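Uric acid degradation bifunctional protein TTL (Arabidopsis thaliana, PDB 2Q37) catalyses the last two steps of urate breakdown, hydrolysing 5-hydroxyisourate and then decarboxylating OHCU stereoselectively to (S)-allantoin, the latter in its N-terminal domain. Local coordinates at residues 119-133 and 146-159. Sequence-based numbering, arbitrary orientation.
With 3AL (1-[(4S)-2,5-dioxoimidazolidin-4-yl]urea), chain B.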
loop_
_atom_site.group_PDB
_atom_site.type_symbol
_atom_site.label_atom_id
_atom_site.label_comp_id
_atom_site.label_asym_id
_atom_site.label_seq_id
_atom_site.Cartn_x
_atom_site.Cartn_y
_atom_site.Cartn_z
ATOM N N TRP A 119 -5.325 -6.331 20.729
ATOM C CA TRP A 119 -5.489 -5.284 19.735
ATOM C C TRP A 119 -4.567 -5.455 18.525
ATOM O O TRP A 119 -4.892 -4.973 17.433
ATOM C CB TRP A 119 -5.280 -3.910 20.359
ATOM C CG TRP A 119 -6.483 -3.414 21.083
ATOM C CD1 TRP A 119 -6.819 -3.660 22.383
ATOM C CD2 TRP A 119 -7.516 -2.567 20.554
ATOM N NE1 TRP A 119 -7.995 -3.014 22.701
ATOM C CE2 TRP A 119 -8.444 -2.337 21.597
ATOM C CE3 TRP A 119 -7.747 -1.980 19.302
ATOM C CZ2 TRP A 119 -9.585 -1.543 21.428
ATOM C CZ3 TRP A 119 -8.877 -1.190 19.131
ATOM C CH2 TRP A 119 -9.784 -0.979 20.191
ATOM N N ASN A 120 -3.429 -6.129 18.710
ATOM C CA ASN A 120 -2.505 -6.361 17.597
ATOM C C ASN A 120 -3.197 -7.242 16.584
ATOM O O ASN A 120 -3.028 -7.078 15.369
ATOM C CB ASN A 120 -1.228 -7.046 18.059
ATOM C CG ASN A 120 -0.133 -6.063 18.370
ATOM O OD1 ASN A 120 0.288 -5.303 17.502
ATOM N ND2 ASN A 120 0.337 -6.064 19.612
ATOM N N VAL A 121 -3.983 -8.184 17.094
ATOM C CA VAL A 121 -4.735 -9.084 16.245
ATOM C C VAL A 121 -5.795 -8.278 15.503
ATOM O O VAL A 121 -5.974 -8.455 14.298
ATOM C CB VAL A 121 -5.438 -10.163 17.073
ATOM C CG1 VAL A 121 -6.379 -10.965 16.180
ATOM C CG2 VAL A 121 -4.412 -11.068 17.715
ATOM N N LEU A 122 -6.495 -7.401 16.229
ATOM C CA LEU A 122 -7.543 -6.567 15.637
ATOM C C LEU A 122 -6.988 -5.637 14.565
ATOM O O LEU A 122 -7.607 -5.446 13.527
ATOM C CB LEU A 122 -8.223 -5.692 16.687
ATOM C CG LEU A 122 -8.821 -6.313 17.944
ATOM C CD1 LEU A 122 -9.642 -5.230 18.645
ATOM C CD2 LEU A 122 -9.702 -7.516 17.602
ATOM N N TYR A 123 -5.826 -5.054 14.832
ATOM C CA TYR A 123 -5.200 -4.121 13.908
ATOM C C TYR A 123 -4.734 -4.797 12.618
ATOM O O TYR A 123 -4.890 -4.244 11.528
ATOM C CB TYR A 123 -4.037 -3.424 14.631
ATOM C CG TYR A 123 -3.290 -2.375 13.840
ATOM C CD1 TYR A 123 -2.410 -2.737 12.815
ATOM C CD2 TYR A 123 -3.437 -1.023 14.133
ATOM C CE1 TYR A 123 -1.693 -1.776 12.095
ATOM C CE2 TYR A 123 -2.719 -0.047 13.420
ATOM C CZ TYR A 123 -1.856 -0.440 12.405
ATOM O OH TYR A 123 -1.167 0.497 11.693
ATOM N N LYS A 124 -4.180 -5.997 12.743
ATOM C CA LYS A 124 -3.687 -6.746 11.594
ATOM C C LYS A 124 -4.842 -7.112 10.686
ATOM O O LYS A 124 -4.724 -7.079 9.461
ATOM C CB LYS A 124 -2.976 -8.010 12.066
ATOM C CG LYS A 124 -1.844 -8.458 11.167
ATOM C CD LYS A 124 -2.351 -9.045 9.870
ATOM C CE LYS A 124 -1.198 -9.612 9.050
ATOM N NZ LYS A 124 -0.251 -10.404 9.897
ATOM N N LYS A 125 -5.966 -7.468 11.299
ATOM C CA LYS A 125 -7.155 -7.826 10.543
ATOM C C LYS A 125 -7.606 -6.604 9.737
ATOM O O LYS A 125 -7.833 -6.690 8.526
ATOM C CB LYS A 125 -8.287 -8.278 11.486
ATOM C CG LYS A 125 -9.587 -8.621 10.743
ATOM C CD LYS A 125 -10.779 -8.962 11.661
ATOM C CE LYS A 125 -12.012 -9.366 10.815
ATOM N NZ LYS A 125 -13.272 -9.669 11.578
ATOM N N LYS A 126 -7.721 -5.464 10.409
ATOM C CA LYS A 126 -8.163 -4.258 9.740
ATOM C C LYS A 126 -7.203 -3.685 8.695
ATOM O O LYS A 126 -7.608 -3.433 7.569
ATOM C CB LYS A 126 -8.499 -3.174 10.768
ATOM C CG LYS A 126 -9.079 -1.869 10.177
ATOM C CD LYS A 126 -9.652 -1.011 11.312
ATOM C CE LYS A 126 -10.312 0.286 10.847
ATOM N NZ LYS A 126 -9.339 1.355 10.482
ATOM N N PHE A 127 -5.932 -3.509 9.040
ATOM C CA PHE A 127 -4.994 -2.889 8.105
ATOM C C PHE A 127 -4.173 -3.773 7.179
ATOM O O PHE A 127 -3.671 -3.303 6.163
ATOM C CB PHE A 127 -4.091 -1.923 8.882
ATOM C CG PHE A 127 -4.842 -0.782 9.504
ATOM C CD1 PHE A 127 -5.264 0.299 8.728
ATOM C CD2 PHE A 127 -5.186 -0.805 10.853
ATOM C CE1 PHE A 127 -6.026 1.343 9.290
ATOM C CE2 PHE A 127 -5.949 0.235 11.425
ATOM C CZ PHE A 127 -6.371 1.310 10.642
ATOM N N GLY A 128 -4.023 -5.046 7.508
ATOM C CA GLY A 128 -3.265 -5.917 6.625
ATOM C C GLY A 128 -1.795 -6.078 6.951
ATOM O O GLY A 128 -1.108 -6.873 6.326
ATOM N N PHE A 129 -1.293 -5.296 7.895
ATOM C CA PHE A 129 0.095 -5.406 8.332
ATOM C C PHE A 129 0.041 -5.143 9.832
ATOM O O PHE A 129 -0.977 -4.650 10.336
ATOM C CB PHE A 129 0.992 -4.398 7.597
ATOM C CG PHE A 129 0.391 -3.027 7.456
ATOM C CD1 PHE A 129 0.411 -2.118 8.529
ATOM C CD2 PHE A 129 -0.207 -2.633 6.247
ATOM C CE1 PHE A 129 -0.156 -0.837 8.402
ATOM C CE2 PHE A 129 -0.783 -1.348 6.105
ATOM C CZ PHE A 129 -0.758 -0.448 7.183
ATOM N N ILE A 130 1.098 -5.486 10.559
ATOM C CA ILE A 130 1.088 -5.275 12.006
ATOM C C ILE A 130 1.243 -3.802 12.388
ATOM O O ILE A 130 1.584 -2.961 11.558
ATOM C CB ILE A 130 2.213 -6.092 12.723
ATOM C CG1 ILE A 130 3.585 -5.659 12.222
ATOM C CG2 ILE A 130 2.040 -7.571 12.450
ATOM C CD1 ILE A 130 4.704 -6.167 13.097
ATOM N N PHE A 131 0.976 -3.501 13.654
ATOM C CA PHE A 131 1.103 -2.147 14.173
ATOM C C PHE A 131 2.607 -1.780 14.289
ATOM O O PHE A 131 3.361 -2.425 15.030
ATOM C CB PHE A 131 0.413 -2.075 15.536
ATOM C CG PHE A 131 0.583 -0.760 16.233
ATOM C CD1 PHE A 131 0.014 0.404 15.711
ATOM C CD2 PHE A 131 1.304 -0.677 17.430
ATOM C CE1 PHE A 131 0.160 1.639 16.385
ATOM C CE2 PHE A 131 1.454 0.551 18.109
ATOM C CZ PHE A 131 0.882 1.707 17.585
ATOM N N ILE A 132 3.027 -0.753 13.555
ATOM C CA ILE A 132 4.426 -0.298 13.535
ATOM C C ILE A 132 4.585 1.058 14.220
ATOM O O ILE A 132 3.890 2.019 13.904
ATOM C CB ILE A 132 4.952 -0.149 12.090
ATOM C CG1 ILE A 132 4.753 -1.467 11.324
ATOM C CG2 ILE A 132 6.447 0.234 12.104
ATOM C CD1 ILE A 132 5.564 -2.640 11.890
ATOM N N ILE A 133 5.508 1.129 15.162
ATOM C CA ILE A 133 5.754 2.363 15.887
ATOM C C ILE A 133 7.161 2.261 16.426
ATOM O O ILE A 133 7.580 1.183 16.866
ATOM C CB ILE A 133 4.788 2.517 17.087
ATOM C CG1 ILE A 133 4.821 3.953 17.624
ATOM C CG2 ILE A 133 5.199 1.574 18.215
ATOM C CD1 ILE A 133 3.935 4.189 18.900
ATOM N N ALA A 146 -1.563 4.464 21.608
ATOM C CA ALA A 146 -1.291 4.973 20.261
ATOM C C ALA A 146 -1.889 4.011 19.233
ATOM O O ALA A 146 -2.313 4.438 18.154
ATOM C CB ALA A 146 0.200 5.122 20.031
ATOM N N LEU A 147 -1.923 2.721 19.574
ATOM C CA LEU A 147 -2.494 1.703 18.695
ATOM C C LEU A 147 -4.015 1.891 18.606
ATOM O O LEU A 147 -4.557 1.984 17.506
ATOM C CB LEU A 147 -2.133 0.297 19.208
ATOM C CG LEU A 147 -2.773 -1.030 18.758
ATOM C CD1 LEU A 147 -3.719 -0.856 17.597
ATOM C CD2 LEU A 147 -1.653 -2.003 18.420
ATOM N N LYS A 148 -4.694 1.950 19.751
ATOM C CA LYS A 148 -6.149 2.156 19.778
ATOM C C LYS A 148 -6.507 3.424 19.005
ATOM O O LYS A 148 -7.483 3.462 18.247
ATOM C CB LYS A 148 -6.655 2.314 21.211
ATOM C CG LYS A 148 -6.838 1.029 21.977
ATOM C CD LYS A 148 -7.270 1.340 23.396
ATOM C CE LYS A 148 -7.418 0.070 24.209
ATOM N NZ LYS A 148 -7.114 0.337 25.650
ATOM N N GLU A 149 -5.715 4.467 19.219
ATOM C CA GLU A 149 -5.926 5.736 18.550
ATOM C C GLU A 149 -5.841 5.484 17.037
ATOM O O GLU A 149 -6.806 5.703 16.301
ATOM C CB GLU A 149 -4.832 6.723 18.978
ATOM C CG GLU A 149 -5.201 8.186 18.900
ATOM C CD GLU A 149 -5.943 8.682 20.149
ATOM O OE1 GLU A 149 -6.955 8.048 20.543
ATOM O OE2 GLU A 149 -5.516 9.713 20.732
ATOM N N ARG A 150 -4.690 4.989 16.585
ATOM C CA ARG A 150 -4.459 4.748 15.161
ATOM C C ARG A 150 -5.416 3.781 14.485
ATOM O O ARG A 150 -5.563 3.802 13.260
ATOM C CB ARG A 150 -3.011 4.300 14.942
ATOM C CG ARG A 150 -2.016 5.447 15.086
ATOM C CD ARG A 150 -0.583 4.964 15.159
ATOM N NE ARG A 150 -0.248 4.096 14.039
ATOM C CZ ARG A 150 0.970 3.634 13.806
ATOM N NH1 ARG A 150 1.971 3.967 14.616
ATOM N NH2 ARG A 150 1.180 2.827 12.773
ATOM N N TYR A 151 -6.074 2.951 15.281
ATOM C CA TYR A 151 -7.012 1.983 14.751
ATOM C C TYR A 151 -8.154 2.656 13.955
ATOM O O TYR A 151 -8.730 2.064 13.034
ATOM C CB TYR A 151 -7.591 1.161 15.900
ATOM C CG TYR A 151 -8.402 -0.029 15.434
ATOM C CD1 TYR A 151 -7.778 -1.155 14.908
ATOM C CD2 TYR A 151 -9.790 -0.018 15.500
ATOM C CE1 TYR A 151 -8.519 -2.239 14.461
ATOM C CE2 TYR A 151 -10.539 -1.097 15.052
ATOM C CZ TYR A 151 -9.898 -2.199 14.535
ATOM O OH TYR A 151 -10.631 -3.260 14.076
ATOM N N GLU A 152 -8.465 3.896 14.308
ATOM C CA GLU A 152 -9.533 4.648 13.654
ATOM C C GLU A 152 -9.122 5.408 12.387
ATOM O O GLU A 152 -9.895 6.219 11.874
ATOM C CB GLU A 152 -10.145 5.650 14.643
ATOM C CG GLU A 152 -11.539 5.297 15.130
ATOM C CD GLU A 152 -11.574 4.023 15.948
ATOM O OE1 GLU A 152 -10.743 3.901 16.875
ATOM O OE2 GLU A 152 -12.437 3.155 15.670
ATOM N N ASN A 153 -7.914 5.170 11.895
ATOM C CA ASN A 153 -7.442 5.850 10.697
ATOM C C ASN A 153 -7.850 5.050 9.469
ATOM O O ASN A 153 -8.175 3.869 9.573
ATOM C CB ASN A 153 -5.912 5.968 10.728
ATOM C CG ASN A 153 -5.418 6.992 11.735
ATOM O OD1 ASN A 153 -4.295 6.901 12.235
ATOM N ND2 ASN A 153 -6.246 7.981 12.026
ATOM N N ARG A 154 -7.844 5.696 8.309
ATOM C CA ARG A 154 -8.164 5.011 7.057
ATOM C C ARG A 154 -6.944 4.133 6.752
ATOM O O ARG A 154 -5.813 4.532 7.010
ATOM C CB ARG A 154 -8.308 6.015 5.900
ATOM C CG ARG A 154 -9.351 7.134 6.027
ATOM C CD ARG A 154 -9.215 8.070 4.808
ATOM N NE ARG A 154 -9.224 7.306 3.551
ATOM C CZ ARG A 154 -8.580 7.657 2.435
ATOM N NH1 ARG A 154 -7.862 8.777 2.392
ATOM N NH2 ARG A 154 -8.636 6.869 1.367
ATOM N N PRO A 155 -7.149 2.933 6.192
ATOM C CA PRO A 155 -5.992 2.084 5.887
ATOM C C PRO A 155 -4.863 2.791 5.117
ATOM O O PRO A 155 -3.682 2.546 5.381
ATOM C CB PRO A 155 -6.608 0.945 5.082
ATOM C CG PRO A 155 -7.945 0.772 5.749
ATOM C CD PRO A 155 -8.408 2.220 5.906
ATOM N N ILE A 156 -5.206 3.671 4.182
ATOM C CA ILE A 156 -4.166 4.334 3.399
ATOM C C ILE A 156 -3.311 5.224 4.279
ATOM O O ILE A 156 -2.101 5.287 4.072
ATOM C CB ILE A 156 -4.757 5.169 2.189
ATOM C CG1 ILE A 156 -3.631 5.833 1.395
ATOM C CG2 ILE A 156 -5.692 6.267 2.683
ATOM C CD1 ILE A 156 -2.787 4.885 0.603
ATOM N N VAL A 157 -3.929 5.902 5.255
ATOM C CA VAL A 157 -3.185 6.783 6.155
ATOM C C VAL A 157 -2.360 5.977 7.147
ATOM O O VAL A 157 -1.246 6.381 7.504
ATOM C CB VAL A 157 -4.100 7.771 6.955
ATOM C CG1 VAL A 157 -4.878 8.667 5.999
ATOM C CG2 VAL A 157 -5.029 7.016 7.837
ATOM N N GLU A 158 -2.888 4.847 7.603
ATOM C CA GLU A 158 -2.102 4.027 8.501
ATOM C C GLU A 158 -0.828 3.566 7.776
ATOM O O GLU A 158 0.222 3.410 8.388
ATOM C CB GLU A 158 -2.897 2.812 9.000
ATOM C CG GLU A 158 -3.512 3.053 10.367
ATOM C CD GLU A 158 -2.520 3.670 11.343
ATOM O OE1 GLU A 158 -1.601 2.968 11.834
ATOM O OE2 GLU A 158 -2.649 4.881 11.605
ATOM N N LEU A 159 -0.930 3.370 6.466
ATOM C CA LEU A 159 0.201 2.938 5.669
ATOM C C LEU A 159 1.282 4.032 5.618
ATOM O O LEU A 159 2.464 3.723 5.491
ATOM C CB LEU A 159 -0.285 2.591 4.265
ATOM C CG LEU A 159 0.575 1.827 3.256
ATOM C CD1 LEU A 159 1.087 2.789 2.253
ATOM C CD2 LEU A 159 1.716 1.052 3.949
HETATM C C4 3AL B . 9.213 -2.399 15.942
HETATM C C5 3AL B . 10.465 -3.031 16.292
HETATM O O5 3AL B . 10.942 -4.122 16.113
HETATM N N7 3AL B . 11.275 -2.120 16.999
HETATM C C8 3AL B . 10.531 -0.954 17.094
HETATM O O8 3AL B . 10.948 0.050 17.657
HETATM N N9 3AL B . 9.287 -1.087 16.480
HETATM N N3 3AL B . 8.070 -3.209 16.360
HETATM C C2 3AL B . 6.734 -2.670 16.028
HETATM N N1 3AL B . 5.796 -3.354 16.360
HETATM O O2 3AL B . 6.643 -1.514 15.397
#
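With CG anti to the backbone N in both residues, Tyr151 (chi1 -170°) slips its ring between two side chains of helix 119-127, while Lys126 runs out across that ring. Lys126 CD lies over one face, 3.7 Å from the ring centroid of Tyr151, and Trp119 meets the other edge-to-face, its plane turned 87° to the tyrosine. A bend at chi4 then lets Lys126 NZ hydrogen-bond Tyr151 O at 2.7 Å. On the Trp119 indole, Lys148 CG sits over the six-membered ring, and Lys148 NZ goes on to a salt bridge with Glu115. This is the all-helical OHCU decarboxylase domain: helices 119-127 and 146-150 run side by side at 29°, and the loop 129-133 that follows the first leads to the bound allantoin. Deeper in, Glu158 OE1 takes three bonds, from Tyr123 OH at 2.5 Å on its anti lone pair and, side-on, from Arg150 NE (2.8 Å) and NH2. The same guanidinium lies with a face against Phe131 CE1 and sends NH1 to Ile132 O at 2.8 Å. A methionine in place of Arg150 would probably leave Glu158 without its cationic mate and Ile132 O without its side-chain donor. The backbone of Phe131 and Ile133, the residues before and after Ile132, grips the allantoin: its N1 donates to Phe131 O, Ile133 N reaches its O2, and its N9 donates to Ile133 O.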